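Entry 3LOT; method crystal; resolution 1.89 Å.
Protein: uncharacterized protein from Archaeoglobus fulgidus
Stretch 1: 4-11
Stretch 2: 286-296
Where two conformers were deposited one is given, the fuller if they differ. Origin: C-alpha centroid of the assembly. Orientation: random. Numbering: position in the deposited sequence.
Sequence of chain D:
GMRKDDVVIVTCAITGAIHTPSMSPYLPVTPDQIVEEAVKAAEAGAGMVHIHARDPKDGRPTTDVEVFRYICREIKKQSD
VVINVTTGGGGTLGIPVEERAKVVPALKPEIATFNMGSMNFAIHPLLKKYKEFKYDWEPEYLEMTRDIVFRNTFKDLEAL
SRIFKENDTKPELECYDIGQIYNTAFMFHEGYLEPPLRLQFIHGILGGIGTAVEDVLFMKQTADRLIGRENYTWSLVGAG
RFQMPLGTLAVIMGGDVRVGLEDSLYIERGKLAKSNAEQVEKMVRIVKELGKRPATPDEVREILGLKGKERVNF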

# COMPACT_ATOMS: atom_id res chain seq x y z
N LYS D 4 -17.13 -20.97 5.40
CA LYS D 4 -18.06 -19.99 6.00
C LYS D 4 -17.29 -18.75 6.46
O LYS D 4 -16.23 -18.88 7.09
CB LYS D 4 -18.82 -20.58 7.19
CG LYS D 4 -19.76 -21.69 6.82
CD LYS D 4 -20.51 -22.21 8.02
CE LYS D 4 -21.78 -22.91 7.56
NZ LYS D 4 -22.41 -23.66 8.62
N ASP D 5 -17.84 -17.58 6.14
CA ASP D 5 -17.19 -16.28 6.36
C ASP D 5 -17.14 -15.88 7.84
O ASP D 5 -16.57 -14.84 8.17
CB ASP D 5 -17.89 -15.18 5.51
N ASP D 6 -17.73 -16.69 8.73
CA ASP D 6 -17.85 -16.34 10.14
C ASP D 6 -17.19 -17.37 11.09
O ASP D 6 -17.36 -17.30 12.29
CB ASP D 6 -19.34 -16.19 10.48
CG ASP D 6 -20.06 -17.52 10.63
OD1 ASP D 6 -20.02 -18.32 9.65
OD2 ASP D 6 -20.64 -17.77 11.73
N VAL D 7 -16.45 -18.34 10.53
CA VAL D 7 -15.73 -19.32 11.31
C VAL D 7 -14.22 -19.04 11.20
O VAL D 7 -13.67 -19.05 10.08
CB VAL D 7 -16.03 -20.78 10.88
CG1 VAL D 7 -15.18 -21.75 11.73
CG2 VAL D 7 -17.54 -21.10 11.02
N VAL D 8 -13.59 -18.86 12.36
CA VAL D 8 -12.19 -18.51 12.49
C VAL D 8 -11.48 -19.70 13.14
O VAL D 8 -11.91 -20.17 14.22
CB VAL D 8 -11.97 -17.25 13.38
CG1 VAL D 8 -10.47 -16.95 13.61
CG2 VAL D 8 -12.63 -16.07 12.78
N ILE D 9 -10.41 -20.19 12.48
CA ILE D 9 -9.50 -21.17 13.10
C ILE D 9 -8.58 -20.45 14.09
O ILE D 9 -7.82 -19.57 13.71
CB ILE D 9 -8.64 -21.93 12.04
CG1 ILE D 9 -9.56 -22.64 11.03
CG2 ILE D 9 -7.67 -22.91 12.74
CD1 ILE D 9 -8.79 -23.42 9.91
N VAL D 10 -8.72 -20.75 15.37
CA VAL D 10 -7.79 -20.32 16.40
C VAL D 10 -6.78 -21.45 16.72
O VAL D 10 -7.17 -22.55 17.20
CB VAL D 10 -8.52 -19.90 17.66
CG1 VAL D 10 -7.50 -19.29 18.68
CG2 VAL D 10 -9.61 -18.83 17.34
N THR D 11 -5.49 -21.18 16.45
CA THR D 11 -4.43 -22.13 16.73
C THR D 11 -3.75 -21.74 18.01
O THR D 11 -3.53 -20.54 18.25
CB THR D 11 -3.37 -22.18 15.61
OG1 THR D 11 -4.00 -22.65 14.41
CG2 THR D 11 -2.23 -23.14 16.02
N ILE D 286 -12.74 -12.00 21.54
CA ILE D 286 -12.64 -10.97 20.50
C ILE D 286 -13.29 -11.49 19.21
O ILE D 286 -14.07 -10.80 18.56
CB ILE D 286 -11.14 -10.59 20.26
CG1 ILE D 286 -10.57 -9.90 21.51
CG2 ILE D 286 -10.97 -9.73 19.00
CD1 ILE D 286 -9.01 -9.77 21.46
N VAL D 287 -12.98 -12.73 18.84
CA VAL D 287 -13.57 -13.33 17.66
C VAL D 287 -15.11 -13.22 17.77
O VAL D 287 -15.78 -12.91 16.81
CB VAL D 287 -13.13 -14.81 17.50
CG1 VAL D 287 -14.07 -15.61 16.58
CG2 VAL D 287 -11.67 -14.89 17.02
N LYS D 288 -15.66 -13.49 18.94
CA LYS D 288 -17.10 -13.47 19.09
C LYS D 288 -17.69 -12.06 19.07
O LYS D 288 -18.79 -11.86 18.53
CB LYS D 288 -17.52 -14.23 20.36
CG LYS D 288 -17.37 -15.74 20.20
CD LYS D 288 -17.70 -16.45 21.54
CE LYS D 288 -17.55 -17.98 21.47
NZ LYS D 288 -17.71 -18.54 22.85
N GLU D 289 -16.98 -11.07 19.62
CA GLU D 289 -17.44 -9.70 19.48
C GLU D 289 -17.53 -9.28 18.02
O GLU D 289 -18.40 -8.51 17.64
CB GLU D 289 -16.57 -8.70 20.25
CG GLU D 289 -16.72 -8.77 21.73
CD GLU D 289 -18.11 -8.42 22.27
OE1 GLU D 289 -19.02 -7.99 21.52
OE2 GLU D 289 -18.29 -8.58 23.48
N LEU D 290 -16.64 -9.81 17.19
CA LEU D 290 -16.66 -9.47 15.78
C LEU D 290 -17.65 -10.33 15.00
O LEU D 290 -17.60 -10.33 13.80
CB LEU D 290 -15.27 -9.57 15.21
CG LEU D 290 -14.24 -8.56 15.74
CD1 LEU D 290 -12.83 -8.93 15.20
CD2 LEU D 290 -14.64 -7.11 15.41
N GLY D 291 -18.54 -11.03 15.69
CA GLY D 291 -19.62 -11.79 15.06
C GLY D 291 -19.17 -13.09 14.42
O GLY D 291 -19.82 -13.60 13.50
N LYS D 292 -18.05 -13.63 14.89
CA LYS D 292 -17.49 -14.85 14.35
C LYS D 292 -17.44 -15.86 15.49
O LYS D 292 -17.79 -15.54 16.61
CB LYS D 292 -16.09 -14.57 13.76
CG LYS D 292 -16.11 -13.68 12.51
CD LYS D 292 -14.76 -13.06 12.20
CE LYS D 292 -14.85 -12.06 11.01
NZ LYS D 292 -15.51 -12.63 9.80
N ARG D 293 -17.01 -17.09 15.19
CA ARG D 293 -16.83 -18.11 16.23
C ARG D 293 -15.63 -18.97 15.92
O ARG D 293 -15.22 -19.07 14.75
CB ARG D 293 -18.09 -18.97 16.38
CG ARG D 293 -18.40 -19.82 15.18
CD ARG D 293 -19.55 -20.81 15.48
NE ARG D 293 -19.81 -21.60 14.29
CZ ARG D 293 -19.15 -22.70 13.94
NH1 ARG D 293 -18.15 -23.18 14.67
NH2 ARG D 293 -19.49 -23.31 12.82
N PRO D 294 -15.03 -19.57 16.95
CA PRO D 294 -13.90 -20.48 16.74
C PRO D 294 -14.33 -21.77 16.02
O PRO D 294 -15.47 -22.24 16.25
CB PRO D 294 -13.39 -20.78 18.16
CG PRO D 294 -14.55 -20.52 19.07
CD PRO D 294 -15.34 -19.39 18.38
N ALA D 295 -13.47 -22.28 15.13
CA ALA D 295 -13.70 -23.54 14.47
C ALA D 295 -13.46 -24.66 15.47
O ALA D 295 -12.50 -24.65 16.23
CB ALA D 295 -12.77 -23.73 13.24
N THR D 296 -14.32 -25.65 15.42
CA THR D 296 -14.09 -26.92 16.11
C THR D 296 -12.95 -27.71 15.43
O THR D 296 -12.58 -27.41 14.30
CB THR D 296 -15.34 -27.80 16.08
OG1 THR D 296 -15.60 -28.18 14.74
CG2 THR D 296 -16.58 -27.11 16.66
O HOH W 1 -21.97 -22.33 10.99
O HOH W 2 -21.34 -20.20 12.42
O HOH W 3 -10.70 -22.66 16.65

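This contact is a short parallel β pairing between segments far apart in sequence, with apolar side chains packed on both faces and waters linking the two segments. Val-7 pairs with Arg-293 and Val-8 with Pro-294. Three backbone hydrogen bonds hold the register. Arg-293 N donates to Asp-6 O at 2.9 Å, Val-8 N donates to Arg-293 O at 2.9 Å and is nearly linear, and Ala-295 N donates to Val-8 O at 2.8 Å. Proline has no backbone N-H to give, but in this parallel ladder Val-8 O is met by the next residue, Ala-295. The CA of Pro-294 also lies 3.2 Å from Val-8 O, in a CA-H...O contact.

On one face, Val-7 CG1 packs against Ala-295 CB at 3.5 Å. Val-7 CG2 lies over one face of the Arg-293 guanidinium, 3.5 Å from NH2. On the other face, Val-8 CG2 reaches Val-287 CG1 at 4.1 Å and Lys-292 CD at 3.7 Å. Val-287 belongs to the last turn of the helix, Lys-292 to the loop that follows.

The Lys-292 side chain is t at chi2 and chi3 and turns at chi4 (m); its NZ lies 2.9 Å from Asp-5 O. Water 2 links Asp-6 OD2 to Arg-293 NE, and water 1 links Lys-4 NZ to Arg-293 NH2. Beyond the paired residues, water 3 joins Val-10 N to Ala-295 O.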